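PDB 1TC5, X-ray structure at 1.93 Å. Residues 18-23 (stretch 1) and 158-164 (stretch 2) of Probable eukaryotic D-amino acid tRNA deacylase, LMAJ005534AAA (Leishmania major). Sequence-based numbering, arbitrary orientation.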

# COMPACT_ATOMS: atom_id res chain seq x y z
N MET A 18 -4.07 1.20 9.53
CA MET A 18 -5.45 1.46 9.12
C MET A 18 -6.19 2.23 10.21
O MET A 18 -6.10 1.88 11.39
CB MET A 18 -6.18 0.13 8.86
CG MET A 18 -7.65 0.27 8.40
SD MET A 18 -8.25 -1.26 7.68
CE MET A 18 -8.13 -2.39 9.11
N ASP A 19 -6.95 3.25 9.80
CA ASP A 19 -7.96 3.84 10.67
C ASP A 19 -9.36 3.32 10.31
O ASP A 19 -10.10 2.88 11.19
CB ASP A 19 -7.98 5.36 10.56
CG ASP A 19 -8.84 6.00 11.63
OD1 ASP A 19 -8.45 5.84 12.79
OD2 ASP A 19 -9.91 6.62 11.41
N GLN A 20 -9.68 3.39 9.02
CA GLN A 20 -10.92 2.83 8.47
C GLN A 20 -10.63 2.14 7.12
O GLN A 20 -9.82 2.60 6.34
CB GLN A 20 -11.98 3.92 8.20
CG GLN A 20 -12.43 4.76 9.39
CD GLN A 20 -13.40 4.03 10.30
OE1 GLN A 20 -14.62 4.05 10.09
NE2 GLN A 20 -12.85 3.38 11.33
N GLY A 21 -11.34 1.05 6.85
CA GLY A 21 -11.33 0.43 5.54
C GLY A 21 -12.68 -0.08 5.07
O GLY A 21 -13.51 -0.50 5.87
N HIS A 22 -12.87 -0.01 3.75
CA HIS A 22 -13.99 -0.61 3.03
C HIS A 22 -13.43 -1.46 1.87
O HIS A 22 -12.70 -0.95 1.02
CB HIS A 22 -14.95 0.45 2.44
CG HIS A 22 -15.27 1.55 3.38
ND1 HIS A 22 -16.23 1.43 4.37
CD2 HIS A 22 -14.76 2.80 3.50
CE1 HIS A 22 -16.28 2.56 5.06
NE2 HIS A 22 -15.40 3.40 4.56
N LEU A 23 -13.80 -2.73 1.84
CA LEU A 23 -13.32 -3.65 0.83
C LEU A 23 -14.50 -4.28 0.07
O LEU A 23 -15.39 -4.84 0.65
CB LEU A 23 -12.42 -4.73 1.47
CG LEU A 23 -11.78 -5.76 0.52
CD1 LEU A 23 -10.86 -5.09 -0.45
CD2 LEU A 23 -11.04 -6.86 1.29
N LYS A 158 -22.73 -0.04 10.35
CA LYS A 158 -23.39 0.91 9.45
C LYS A 158 -22.51 1.17 8.22
O LYS A 158 -21.29 1.07 8.28
CB LYS A 158 -23.78 2.21 10.16
CG LYS A 158 -22.66 3.00 10.81
CD LYS A 158 -23.21 4.30 11.37
CE LYS A 158 -22.27 4.91 12.39
NZ LYS A 158 -20.91 5.09 11.81
N ALA A 159 -23.16 1.48 7.11
CA ALA A 159 -22.49 1.55 5.81
C ALA A 159 -21.57 2.76 5.66
O ALA A 159 -20.57 2.69 4.91
CB ALA A 159 -23.53 1.51 4.69
N GLU A 160 -21.89 3.85 6.34
CA GLU A 160 -21.12 5.10 6.25
C GLU A 160 -20.85 5.69 7.65
O GLU A 160 -21.55 5.34 8.62
CB GLU A 160 -21.84 6.14 5.37
CG GLU A 160 -21.53 6.02 3.88
CD GLU A 160 -22.76 6.05 2.98
OE1 GLU A 160 -23.79 6.63 3.39
OE2 GLU A 160 -22.71 5.48 1.86
N GLY A 161 -19.86 6.59 7.75
CA GLY A 161 -19.54 7.20 9.04
C GLY A 161 -18.57 6.33 9.81
O GLY A 161 -18.53 5.11 9.61
N TRP A 162 -17.80 6.96 10.70
CA TRP A 162 -16.76 6.28 11.47
C TRP A 162 -17.33 5.10 12.25
O TRP A 162 -18.41 5.20 12.83
CB TRP A 162 -16.11 7.25 12.44
CG TRP A 162 -14.98 6.66 13.28
CD1 TRP A 162 -13.65 6.60 12.95
CD2 TRP A 162 -15.10 6.08 14.58
NE1 TRP A 162 -12.95 6.01 13.97
CE2 TRP A 162 -13.82 5.67 14.98
CE3 TRP A 162 -16.19 5.84 15.44
CZ2 TRP A 162 -13.58 5.06 16.22
CZ3 TRP A 162 -15.95 5.23 16.66
CH2 TRP A 162 -14.65 4.84 17.04
N ILE A 163 -16.60 3.98 12.25
CA ILE A 163 -16.90 2.84 13.12
C ILE A 163 -15.70 2.47 13.97
O ILE A 163 -14.52 2.63 13.55
CB ILE A 163 -17.38 1.56 12.37
CG1 ILE A 163 -16.33 1.05 11.37
CG2 ILE A 163 -18.74 1.78 11.71
CD1 ILE A 163 -16.67 -0.32 10.84
N LYS A 164 -16.02 1.98 15.16
CA LYS A 164 -15.03 1.53 16.11
C LYS A 164 -14.52 0.18 15.63
O LYS A 164 -15.24 -0.54 14.98
CB LYS A 164 -15.67 1.37 17.50
CG LYS A 164 -14.63 1.20 18.64
CD LYS A 164 -15.31 0.94 19.99
CE LYS A 164 -14.30 0.39 21.01
NZ LYS A 164 -14.79 0.43 22.41
O HOH W 1 -10.29 4.80 14.64

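This is a small, polar contact in which one buried glutamine side chain, Gln20, reads the backbone of an irregular loop as a neighbouring strand would, with a water bridge and a few van der Waals touches around it. The two stretches, far apart in sequence, bury about 204 Å² between them, and Gln20 gives the largest single share.

The rule at the centre is amide pairing with a peptide. Gln20 lies in a strand with its CA-to-CB bond directed toward the loop, and its side chain, m at both chi1 and chi2, brings the carboxamide alongside Ile163. There Gln20 OE1 accepts from Ile163 N at 2.9 Å, while Gln20 NE2 donates to Ile163 O, also at 2.9 Å; the N-H...O angles of 164° and 157° are close to straight. One residue thus has both its backbone donor and its backbone acceptor satisfied by one side chain. Gln20 NE2 also donates to Asp19 O at 2.8 Å, so both amide hydrogens have acceptors and the carboxamide is held from its own stretch, by the residue just before the strand, as well as from the loop. Glutamine suits this place because its flat end carries a donor and an acceptor side by side, on a chain long enough to reach the peptide atoms of Ile163 across a gap where the nearest CA atoms, Gln20 CA and Trp162 CA, are 7.4 Å apart.

Around this pair the packing is light. Ile163, itself buried, brings CG1 to 3.7 Å from Gln20 OE1, and Trp162 CD1 lies 3.7 Å from Gln20 NE2. The CA-to-CB bond of Trp162 runs sideways to stretch 1, but the end of the side chain comes nearer, and there Trp162 NE1 donates to a water O at 3.0 Å. That water in turn donates to Asp19 OD1 at 2.8 Å. The direct approach, Trp162 NE1 to Asp19 OD2, is 4.0 Å, so it is the water that links the carboxylate to the indole. Farther along, His22 directs its CA-to-CB bond toward the loop, but its ring only grazes it, with His22 CE1 4.3 Å from Ala159 O.

The loop has no regular secondary structure, and its own contacts help explain how it keeps its shape. Lys158 curls back so that Lys158 NZ donates to Trp162 O at 2.7 Å and to Glu160 O at 3.3 Å, linking the start of the loop to its later carbonyls. Gly161 sits between them at phi 86° and psi 154°, where a CB would jam against the preceding carbonyl O and lie 3.1 Å from Lys158 NZ; the backbone angles alone call for glycine.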